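Local coordinates for uncharacterized protein MJ1062 (Methanocaldococcus jannaschii, PDB 3EO4) that is uncharacterised but probably transfers acyl groups through the GNAT-type acetyltransferase domain captured here, one piece of a longer protein, at residues P34-F39 with G94-E99; L114-L119 with E143-K148. All coordinates share one frame; numbering follows the deposited sequence.

Contact 1 of 2, residues P34-F39 with G94-E99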
loop_
_atom_site.group_PDB
_atom_site.type_symbol
_atom_site.label_atom_id
_atom_site.label_comp_id
_atom_site.label_asym_id
_atom_site.label_seq_id
_atom_site.Cartn_x
_atom_site.Cartn_y
_atom_site.Cartn_z
ATOM N N PRO A 34 5.750 6.997 4.310
ATOM C CA PRO A 34 6.549 8.194 4.574
ATOM C C PRO A 34 7.379 8.659 3.390
ATOM O O PRO A 34 7.713 9.847 3.316
ATOM C CB PRO A 34 7.495 7.751 5.705
ATOM C CG PRO A 34 6.807 6.622 6.345
ATOM C CD PRO A 34 6.047 5.925 5.283
ATOM N N LEU A 35 7.723 7.724 2.500
ATOM C CA LEU A 35 8.485 8.003 1.290
ATOM C C LEU A 35 7.631 8.767 0.279
ATOM O O LEU A 35 8.147 9.372 -0.660
ATOM C CB LEU A 35 8.948 6.669 0.651
ATOM C CG LEU A 35 10.294 6.015 0.938
ATOM C CD1 LEU A 35 11.016 6.524 2.198
ATOM C CD2 LEU A 35 10.105 4.507 0.942
ATOM N N ILE A 36 6.321 8.680 0.463
ATOM C CA ILE A 36 5.360 9.386 -0.349
ATOM C C ILE A 36 4.830 10.615 0.383
ATOM O O ILE A 36 4.779 11.700 -0.203
ATOM C CB ILE A 36 4.201 8.464 -0.782
ATOM C CG1 ILE A 36 4.740 7.406 -1.757
ATOM C CG2 ILE A 36 3.106 9.259 -1.492
ATOM C CD1 ILE A 36 3.730 6.380 -2.227
ATOM N N TYR A 37 4.482 10.480 1.668
ATOM C CA TYR A 37 3.811 11.580 2.327
ATOM C C TYR A 37 4.765 12.702 2.731
ATOM O O TYR A 37 4.344 13.740 3.249
ATOM C CB TYR A 37 2.839 11.110 3.430
ATOM C CG TYR A 37 3.413 10.463 4.690
ATOM C CD1 TYR A 37 3.121 9.134 5.014
ATOM C CD2 TYR A 37 4.174 11.202 5.593
ATOM C CE1 TYR A 37 3.612 8.556 6.206
ATOM C CE2 TYR A 37 4.660 10.634 6.777
ATOM C CZ TYR A 37 4.376 9.314 7.076
ATOM O OH TYR A 37 4.880 8.777 8.253
ATOM N N LYS A 38 6.055 12.467 2.488
ATOM C CA LYS A 38 7.095 13.502 2.407
ATOM C C LYS A 38 6.662 14.689 1.557
ATOM O O LYS A 38 7.123 15.805 1.749
ATOM C CB LYS A 38 8.237 12.951 1.565
ATOM C CG LYS A 38 9.433 12.490 2.205
ATOM C CD LYS A 38 10.360 12.116 1.052
ATOM C CE LYS A 38 11.062 13.366 0.494
ATOM N NZ LYS A 38 12.448 13.453 0.974
ATOM N N PHE A 39 5.878 14.385 0.528
ATOM C CA PHE A 39 5.467 15.347 -0.477
ATOM C C PHE A 39 4.064 15.939 -0.240
ATOM O O PHE A 39 3.571 16.697 -1.074
ATOM C CB PHE A 39 5.632 14.725 -1.896
ATOM C CG PHE A 39 7.044 14.210 -2.181
ATOM C CD1 PHE A 39 8.140 15.045 -2.049
ATOM C CD2 PHE A 39 7.263 12.885 -2.587
ATOM C CE1 PHE A 39 9.449 14.602 -2.302
ATOM C CE2 PHE A 39 8.571 12.411 -2.841
ATOM C CZ PHE A 39 9.680 13.294 -2.684
ATOM N N GLY A 94 -4.540 15.911 -8.828
ATOM C CA GLY A 94 -3.614 15.217 -7.925
ATOM C C GLY A 94 -3.135 13.899 -8.527
ATOM O O GLY A 94 -3.877 13.234 -9.275
ATOM N N ILE A 95 -1.896 13.519 -8.226
ATOM C CA ILE A 95 -1.349 12.278 -8.782
ATOM C C ILE A 95 -0.429 11.629 -7.747
ATOM O O ILE A 95 0.270 12.323 -7.011
ATOM C CB ILE A 95 -0.593 12.531 -10.164
ATOM C CG1 ILE A 95 0.122 11.288 -10.700
ATOM C CG2 ILE A 95 0.470 13.643 -10.029
ATOM C CD1 ILE A 95 -0.668 10.548 -11.765
ATOM N N LEU A 96 -0.402 10.301 -7.731
ATOM C CA LEU A 96 0.432 9.544 -6.825
ATOM C C LEU A 96 0.739 8.233 -7.529
ATOM O O LEU A 96 -0.177 7.567 -7.962
ATOM C CB LEU A 96 -0.383 9.287 -5.565
ATOM C CG LEU A 96 -0.024 8.375 -4.407
ATOM C CD1 LEU A 96 -1.180 8.501 -3.385
ATOM C CD2 LEU A 96 0.123 6.923 -4.786
ATOM N N ILE A 97 2.015 7.908 -7.711
ATOM C CA ILE A 97 2.416 6.592 -8.170
ATOM C C ILE A 97 2.899 5.856 -6.917
ATOM O O ILE A 97 3.864 6.285 -6.278
ATOM C CB ILE A 97 3.521 6.657 -9.284
ATOM C CG1 ILE A 97 3.030 7.463 -10.505
ATOM C CG2 ILE A 97 4.048 5.243 -9.666
ATOM C CD1 ILE A 97 1.863 6.786 -11.278
ATOM N N GLY A 98 2.193 4.765 -6.574
ATOM C CA GLY A 98 2.504 3.945 -5.416
ATOM C C GLY A 98 3.740 3.053 -5.495
ATOM O O GLY A 98 4.413 2.894 -4.493
ATOM N N GLU A 99 4.056 2.468 -6.655
ATOM C CA GLU A 99 5.279 1.656 -6.771
ATOM C C GLU A 99 6.429 2.579 -6.999
ATOM O O GLU A 99 6.372 3.373 -7.932
ATOM C CB GLU A 99 5.259 0.693 -7.970
ATOM C CG GLU A 99 4.075 -0.178 -8.046
ATOM C CD GLU A 99 4.230 -1.357 -9.010
ATOM O OE1 GLU A 99 3.219 -2.057 -9.175
ATOM O OE2 GLU A 99 5.320 -1.597 -9.589
#
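Ile-36, on the short helix 34-37, carries this contact, reaching across to the end of strand 92-97. Its CD1 meets backbone rather than side chain: 4.1 Å to the carbonyl O of Ile-97 and 4.2 Å to CA of Gly-98. The other branch, CG2, lies 4.4 Å from CG of Leu-96. CG1 is anti to the carbonyl carbon (chi1 -68°) and the chain runs on extended to CD1, which carries the methyl past the Leu-96 side chain to rest against Gly-98 CA, where the strand gives way to loop. Ile-97 turns its side chain to the other side, onto Ile-107 of helix 107-121 and near a bound MES buffer molecule. Strand 92-97 pairs along one edge with strand 74-84, Leu-96 with Ser-80, and the pairing runs on to Gly-98 with Val-78. Pro-34, Leu-35 and Tyr-37 pack on the second subunit. In this GNAT domain, helix 34-37, between strands 13-18 and 63-71, thus meets the end of edge strand 92-97. The Ile-97 carbonyl accepts a hydrogen bond from Trp-103 NE1. The Ile-36 methyl adds van der Waals contact, which depends on fit of shape more than on direction.

Contact 2 of 2, residues L114-L119 with E143-K148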
loop_
_atom_site.group_PDB
_atom_site.type_symbol
_atom_site.label_atom_id
_atom_site.label_comp_id
_atom_site.label_asym_id
_atom_site.label_seq_id
_atom_site.Cartn_x
_atom_site.Cartn_y
_atom_site.Cartn_z
ATOM N N LEU A 114 -4.093 11.966 -19.656
ATOM C CA LEU A 114 -5.417 11.331 -19.791
ATOM C C LEU A 114 -6.536 12.148 -19.080
ATOM O O LEU A 114 -7.599 12.369 -19.627
ATOM C CB LEU A 114 -5.392 9.869 -19.303
ATOM C CG LEU A 114 -4.723 8.785 -20.181
ATOM C CD1 LEU A 114 -4.656 7.442 -19.458
ATOM C CD2 LEU A 114 -5.451 8.609 -21.531
ATOM N N VAL A 115 -6.279 12.589 -17.865
ATOM C CA VAL A 115 -7.236 13.427 -17.125
ATOM C C VAL A 115 -7.472 14.785 -17.820
ATOM O O VAL A 115 -8.613 15.186 -17.970
ATOM C CB VAL A 115 -6.797 13.611 -15.643
ATOM C CG1 VAL A 115 -7.678 14.623 -14.934
ATOM C CG2 VAL A 115 -6.860 12.275 -14.908
ATOM N N LEU A 116 -6.404 15.453 -18.279
ATOM C CA LEU A 116 -6.529 16.697 -19.028
ATOM C C LEU A 116 -7.382 16.573 -20.282
ATOM O O LEU A 116 -8.151 17.487 -20.609
ATOM C CB LEU A 116 -5.156 17.300 -19.387
ATOM C CG LEU A 116 -4.202 17.573 -18.215
ATOM C CD1 LEU A 116 -2.840 17.951 -18.749
ATOM C CD2 LEU A 116 -4.708 18.625 -17.225
ATOM N N LYS A 117 -7.251 15.449 -20.982
ATOM C CA LYS A 117 -8.042 15.228 -22.186
ATOM C C LYS A 117 -9.528 15.095 -21.820
ATOM O O LYS A 117 -10.394 15.632 -22.507
ATOM C CB LYS A 117 -7.546 13.996 -22.953
ATOM C CG LYS A 117 -7.999 13.932 -24.421
ATOM C CD LYS A 117 -7.134 14.879 -25.307
ATOM C CE LYS A 117 -7.959 15.638 -26.378
ATOM N NZ LYS A 117 -8.502 14.753 -27.442
ATOM N N TRP A 118 -9.817 14.379 -20.741
ATOM C CA TRP A 118 -11.195 14.191 -20.304
ATOM C C TRP A 118 -11.794 15.538 -19.905
ATOM O O TRP A 118 -12.898 15.854 -20.303
ATOM C CB TRP A 118 -11.232 13.231 -19.122
ATOM C CG TRP A 118 -12.598 13.066 -18.489
ATOM C CD1 TRP A 118 -13.640 12.339 -18.977
ATOM C CD2 TRP A 118 -13.057 13.642 -17.245
ATOM N NE1 TRP A 118 -14.728 12.433 -18.129
ATOM C CE2 TRP A 118 -14.388 13.210 -17.050
ATOM C CE3 TRP A 118 -12.483 14.499 -16.302
ATOM C CZ2 TRP A 118 -15.146 13.590 -15.934
ATOM C CZ3 TRP A 118 -13.230 14.866 -15.189
ATOM C CH2 TRP A 118 -14.553 14.418 -15.017
ATOM N N LEU A 119 -11.058 16.332 -19.132
ATOM C CA LEU A 119 -11.504 17.697 -18.741
ATOM C C LEU A 119 -11.815 18.623 -19.919
ATOM O O LEU A 119 -12.862 19.296 -19.953
ATOM C CB LEU A 119 -10.441 18.375 -17.866
ATOM C CG LEU A 119 -10.219 17.793 -16.487
ATOM C CD1 LEU A 119 -8.974 18.455 -15.901
ATOM C CD2 LEU A 119 -11.477 18.039 -15.591
ATOM N N GLU A 143 5.367 20.443 -15.360
ATOM C CA GLU A 143 6.055 21.289 -16.335
ATOM C C GLU A 143 6.287 20.557 -17.677
ATOM O O GLU A 143 6.280 21.180 -18.731
ATOM C CB GLU A 143 7.360 21.871 -15.773
ATOM C CG GLU A 143 7.150 22.775 -14.515
ATOM C CD GLU A 143 8.381 23.582 -14.137
ATOM O OE1 GLU A 143 9.509 23.126 -14.419
ATOM O OE2 GLU A 143 8.223 24.678 -13.548
ATOM N N SER A 144 6.469 19.244 -17.668
ATOM C CA SER A 144 6.601 18.550 -18.965
ATOM C C SER A 144 5.276 18.615 -19.756
ATOM O O SER A 144 5.247 18.443 -20.963
ATOM C CB SER A 144 7.074 17.109 -18.789
ATOM O OG SER A 144 5.976 16.265 -18.484
ATOM N N LEU A 145 4.188 18.899 -19.066
ATOM C CA LEU A 145 2.879 19.041 -19.709
ATOM C C LEU A 145 2.478 20.497 -19.900
ATOM O O LEU A 145 1.320 20.795 -20.219
ATOM C CB LEU A 145 1.792 18.300 -18.924
ATOM C CG LEU A 145 1.939 16.785 -18.818
ATOM C CD1 LEU A 145 0.968 16.228 -17.770
ATOM C CD2 LEU A 145 1.784 16.083 -20.177
ATOM N N GLY A 146 3.429 21.402 -19.722
ATOM C CA GLY A 146 3.159 22.786 -19.995
ATOM C C GLY A 146 2.586 23.608 -18.847
ATOM O O GLY A 146 2.252 24.754 -19.059
ATOM N N PHE A 147 2.457 23.024 -17.656
ATOM C CA PHE A 147 2.069 23.777 -16.442
ATOM C C PHE A 147 3.154 24.783 -16.076
ATOM O O PHE A 147 4.353 24.525 -16.264
ATOM C CB PHE A 147 1.849 22.875 -15.230
ATOM C CG PHE A 147 0.567 22.072 -15.274
ATOM C CD1 PHE A 147 -0.466 22.338 -14.363
ATOM C CD2 PHE A 147 0.408 21.013 -16.194
ATOM C CE1 PHE A 147 -1.647 21.561 -14.371
ATOM C CE2 PHE A 147 -0.792 20.231 -16.222
ATOM C CZ PHE A 147 -1.811 20.505 -15.313
ATOM N N LYS A 148 2.713 25.899 -15.510
ATOM C CA LYS A 148 3.563 27.061 -15.213
ATOM C C LYS A 148 3.341 27.462 -13.778
ATOM O O LYS A 148 2.197 27.628 -13.368
ATOM C CB LYS A 148 3.120 28.207 -16.107
ATOM C CG LYS A 148 3.870 29.488 -15.959
ATOM C CD LYS A 148 3.474 30.418 -17.086
ATOM C CE LYS A 148 2.601 31.527 -16.582
ATOM N NZ LYS A 148 3.517 32.573 -16.045
#
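Leu-116 of helix 107-121 and Leu-145, just past helix 136-144, are the closest backbone pair, their CA atoms 9.7 Å apart, a gap bridged by side chains. Leu-116 enters it with CG anti to the carbonyl carbon (chi1 -56°) and presents both methyls to the CE2-CZ side of the Phe-147 ring, the two side chains meeting head-on. CD2 comes to the ring edge, near the ring plane and 3.9 Å from CZ. CD1 stands 4.0 Å from CE2 of Phe-147 and also faces the CD1 methyl of Leu-145 at 4.3 Å. Leu-145 and Phe-147 flank Gly-146, the C-prime residue of a Schellman motif: with phi at 88°, Gly-146 N bonds to Glu-143 O and Phe-147 N to Phe-142 O, ending the helix and turning the chain toward strand 148-150. The sequence here, Glu-Ser-Leu-Gly-Phe, follows the familiar GNAT pattern in which a helix closes on Leu-Gly-Phe. Behind the contact, Phe-147 packs edge-to-face with Phe-142 and touches Tyr-160 and Val-162 of strand 157-163. Leu-145 rests on Arg-109, Val-112 and Ser-113, between about one and two turns back from Leu-116, and Arg-109 NE also bonds Ser-144 OG.

Contacts 1 and 2 are consecutive along the chain: the strand of contact 1, 92-97, is followed by helix 107-121, which supplies one half of contact 2. Their centres are 19 Å apart on opposite sides of the chain's centre, and their nearest atoms remain about 6 Å apart without touching. Helix 107-121 joins them, since Ile-95 and Ile-97 of the strand lie on its Val-112 and Ile-107, and Leu-145 also leans on Val-112. In GNAT enzymes this strand and helix commonly help frame the acyl-CoA site. The side chain of Ile-97 is about 4 Å from the MES, whereas Leu-119, at the end of segment 114-119, touches Leu-86 and Tyr-124 of the polyether-binding pocket.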